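Local coordinates for penicillin-binding protein PbpB (PDB 6KGW) that synthesises cross-linked peptidoglycan from lipid intermediates for the mycobacterial cell wall and binds penicillins, at residues P264-S269 with V493-F498. Residues are numbered along the deposited sequence; the frame is centred on the assembly and turned at random.
Sequences PFEPGS and VYWITF. With AIX ((2R,4S)-2-[(1R)-1-{[(2R)-2-amino-2-phenylacetyl]amino}-2-oxoethyl]-5,5-dimethyl-1,3-thiazolidine-4-carboxylic acid), chain E.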
loop_
_atom_site.group_PDB
_atom_site.type_symbol
_atom_site.label_atom_id
_atom_site.label_comp_id
_atom_site.label_asym_id
_atom_site.label_seq_id
_atom_site.Cartn_x
_atom_site.Cartn_y
_atom_site.Cartn_z
ATOM N N PRO A 264 9.676 2.117 -6.027
ATOM C CA PRO A 264 8.478 2.754 -6.553
ATOM C C PRO A 264 8.196 2.279 -7.970
ATOM O O PRO A 264 9.057 1.739 -8.668
ATOM C CB PRO A 264 8.831 4.246 -6.500
ATOM C CG PRO A 264 10.278 4.270 -6.687
ATOM C CD PRO A 264 10.850 2.988 -6.145
ATOM N N PHE A 265 6.947 2.476 -8.373
ATOM C CA PHE A 265 6.456 2.078 -9.677
ATOM C C PHE A 265 5.512 3.165 -10.143
ATOM O O PHE A 265 5.059 3.988 -9.345
ATOM C CB PHE A 265 5.713 0.735 -9.616
ATOM C CG PHE A 265 4.738 0.653 -8.479
ATOM C CD1 PHE A 265 3.423 1.074 -8.632
ATOM C CD2 PHE A 265 5.143 0.176 -7.227
ATOM C CE1 PHE A 265 2.512 1.008 -7.562
ATOM C CE2 PHE A 265 4.246 0.107 -6.166
ATOM C CZ PHE A 265 2.936 0.527 -6.327
ATOM N N GLU A 266 5.182 3.156 -11.435
ATOM C CA GLU A 266 4.124 4.064 -11.873
ATOM C C GLU A 266 2.781 3.435 -11.535
ATOM O O GLU A 266 2.576 2.254 -11.812
ATOM C CB GLU A 266 4.209 4.365 -13.371
ATOM C CG GLU A 266 5.486 5.045 -13.809
ATOM C CD GLU A 266 5.354 5.697 -15.179
ATOM O OE1 GLU A 266 4.248 6.151 -15.529
ATOM O OE2 GLU A 266 6.354 5.755 -15.917
ATOM N N PRO A 267 1.865 4.176 -10.911
ATOM C CA PRO A 267 0.650 3.549 -10.368
ATOM C C PRO A 267 -0.461 3.314 -11.387
ATOM O O PRO A 267 -1.357 2.502 -11.118
ATOM C CB PRO A 267 0.206 4.556 -9.307
ATOM C CG PRO A 267 0.635 5.898 -9.933
ATOM C CD PRO A 267 1.966 5.605 -10.567
ATOM N N GLY A 268 -0.450 3.993 -12.533
ATOM C CA GLY A 268 -1.596 3.895 -13.423
ATOM C C GLY A 268 -2.880 4.286 -12.713
ATOM O O GLY A 268 -2.907 5.192 -11.876
ATOM N N SER A 269 -3.939 3.528 -12.980
ATOM C CA SER A 269 -5.295 3.925 -12.621
ATOM C C SER A 269 -5.607 3.954 -11.120
ATOM O O SER A 269 -6.611 4.578 -10.736
ATOM C CB SER A 269 -6.276 3.000 -13.317
ATOM O OG SER A 269 -6.377 3.423 -14.641
ATOM N N VAL A 493 3.755 -5.034 -20.800
ATOM C CA VAL A 493 4.365 -5.274 -19.493
ATOM C C VAL A 493 3.777 -4.269 -18.514
ATOM O O VAL A 493 3.903 -3.054 -18.713
ATOM C CB VAL A 493 5.895 -5.160 -19.534
ATOM C CG1 VAL A 493 6.478 -5.494 -18.164
ATOM C CG2 VAL A 493 6.481 -6.067 -20.611
ATOM N N TYR A 494 3.147 -4.767 -17.448
ATOM C CA TYR A 494 2.362 -3.900 -16.580
ATOM C C TYR A 494 2.716 -4.085 -15.114
ATOM O O TYR A 494 3.170 -5.149 -14.685
ATOM C CB TYR A 494 0.857 -4.141 -16.765
ATOM C CG TYR A 494 0.395 -4.087 -18.211
ATOM C CD1 TYR A 494 0.307 -2.877 -18.890
ATOM C CD2 TYR A 494 0.037 -5.243 -18.891
ATOM C CE1 TYR A 494 -0.130 -2.821 -20.206
ATOM C CE2 TYR A 494 -0.396 -5.201 -20.210
ATOM C CZ TYR A 494 -0.475 -3.982 -20.863
ATOM O OH TYR A 494 -0.904 -3.918 -22.179
ATOM N N TRP A 495 2.517 -3.020 -14.350
ATOM C CA TRP A 495 2.288 -3.129 -12.919
ATOM C C TRP A 495 0.785 -3.220 -12.726
ATOM O O TRP A 495 0.061 -2.317 -13.142
ATOM C CB TRP A 495 2.840 -1.924 -12.163
ATOM C CG TRP A 495 4.322 -1.816 -12.137
ATOM C CD1 TRP A 495 5.203 -2.643 -11.491
ATOM C CD2 TRP A 495 5.106 -0.785 -12.732
ATOM N NE1 TRP A 495 6.492 -2.205 -11.677
ATOM C CE2 TRP A 495 6.456 -1.058 -12.428
ATOM C CE3 TRP A 495 4.797 0.345 -13.499
ATOM C CZ2 TRP A 495 7.489 -0.247 -12.865
ATOM C CZ3 TRP A 495 5.814 1.138 -13.930
ATOM C CH2 TRP A 495 7.152 0.842 -13.619
ATOM N N ILE A 496 0.308 -4.329 -12.158
ATOM C CA ILE A 496 -1.083 -4.435 -11.735
ATOM C C ILE A 496 -1.165 -3.996 -10.285
ATOM O O ILE A 496 -0.250 -4.229 -9.484
ATOM C CB ILE A 496 -1.620 -5.865 -11.921
ATOM C CG1 ILE A 496 -1.399 -6.328 -13.365
ATOM C CG2 ILE A 496 -3.091 -5.922 -11.529
ATOM C CD1 ILE A 496 -1.752 -5.293 -14.414
ATOM N N THR A 497 -2.266 -3.363 -9.933
ATOM C CA THR A 497 -2.327 -2.664 -8.666
ATOM C C THR A 497 -3.781 -2.633 -8.226
ATOM O O THR A 497 -4.675 -2.510 -9.069
ATOM C CB THR A 497 -1.683 -1.276 -8.861
ATOM O OG1 THR A 497 -1.288 -0.707 -7.622
ATOM C CG2 THR A 497 -2.570 -0.346 -9.609
ATOM N N PHE A 498 -4.020 -2.885 -6.932
ATOM C CA PHE A 498 -5.336 -2.710 -6.331
ATOM C C PHE A 498 -5.164 -2.034 -4.980
ATOM O O PHE A 498 -4.168 -2.259 -4.284
ATOM C CB PHE A 498 -6.106 -4.036 -6.154
ATOM C CG PHE A 498 -7.612 -3.851 -5.943
ATOM C CD1 PHE A 498 -8.134 -3.594 -4.682
ATOM C CD2 PHE A 498 -8.492 -3.914 -7.015
ATOM C CE1 PHE A 498 -9.493 -3.422 -4.490
ATOM C CE2 PHE A 498 -9.856 -3.728 -6.832
ATOM C CZ PHE A 498 -10.349 -3.487 -5.565
HETATM C C8 AIX E . -3.615 -2.299 -20.478
HETATM C C5 AIX E . -3.744 0.095 -20.220
HETATM C C6 AIX E . -7.960 -0.631 -17.392
HETATM N N1 AIX E . -4.863 1.815 -17.831
HETATM C C2 AIX E . -7.766 -1.022 -14.850
HETATM N N3 AIX E . -7.436 1.190 -15.822
HETATM C C4 AIX E . -3.238 1.379 -19.586
HETATM C C1 AIX E . -9.474 -0.818 -17.289
HETATM C C3 AIX E . -4.388 2.229 -19.016
HETATM C C7 AIX E . -3.134 -1.119 -19.932
HETATM C C9 AIX E . -4.709 -2.281 -21.316
HETATM C C10 AIX E . -5.317 -1.079 -21.616
HETATM C C11 AIX E . -4.835 0.101 -21.077
HETATM C C12 AIX E . -7.256 -0.246 -16.055
HETATM C C13 AIX E . -7.285 1.954 -17.040
HETATM C C14 AIX E . -5.836 2.551 -17.025
HETATM C C15 AIX E . -5.447 2.636 -15.507
HETATM C C16 AIX E . -7.298 -1.867 -17.997
HETATM N N2 AIX E . -2.385 2.138 -20.520
HETATM O O1 AIX E . -8.561 -0.296 -14.132
HETATM O O2 AIX E . -7.466 -2.185 -14.589
HETATM O O3 AIX E . -4.806 3.217 -19.615
HETATM O O4 AIX E . -4.861 1.746 -14.952
HETATM S S1 AIX E . -7.603 0.827 -18.460
#
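One face of the Trp495 indole is overlaid by CB of Phe265 and the backbone N of Glu266. This joins strand 493-502 of the antiparallel sheet to the loop that leads into Ser269, probably the serine of the SxxK motif, in a penicillin-binding transpeptidase domain. CB of Phe265 sits over the indole centre in a CH-pi contact, 3.5 Å from the Trp495 five-membered ring centroid and 14° off its normal. On the same face, nearer the rim, Glu266 N is 3.3 Å from Trp495 CZ3. CB of Glu266 also meets that atom, while OE1 of Glu266 hydrogen-bonds Tyr489 OH and Gly385 N. CG of Phe265 stands between the backbone N and the carbonyl carbon (chi1 46°), which swings the phenyl off the indole. The phenyl lies oblique to the five-membered ring of Trp495, planes 44° apart, and packs with Met393 and Met514. Two residues after Trp495, CG2 of Thr497 touches Pro267 O at 3.4 Å. The loop thus rests on alternate strand residues, with no hydrogen bond across. On the ligand side, Tyr494 CE1 is 3.5 Å from AIX C7. Ser269, probably the acyl-ester serine, is acylated here: its OG is bonded to AIX C15 at 1.5 Å.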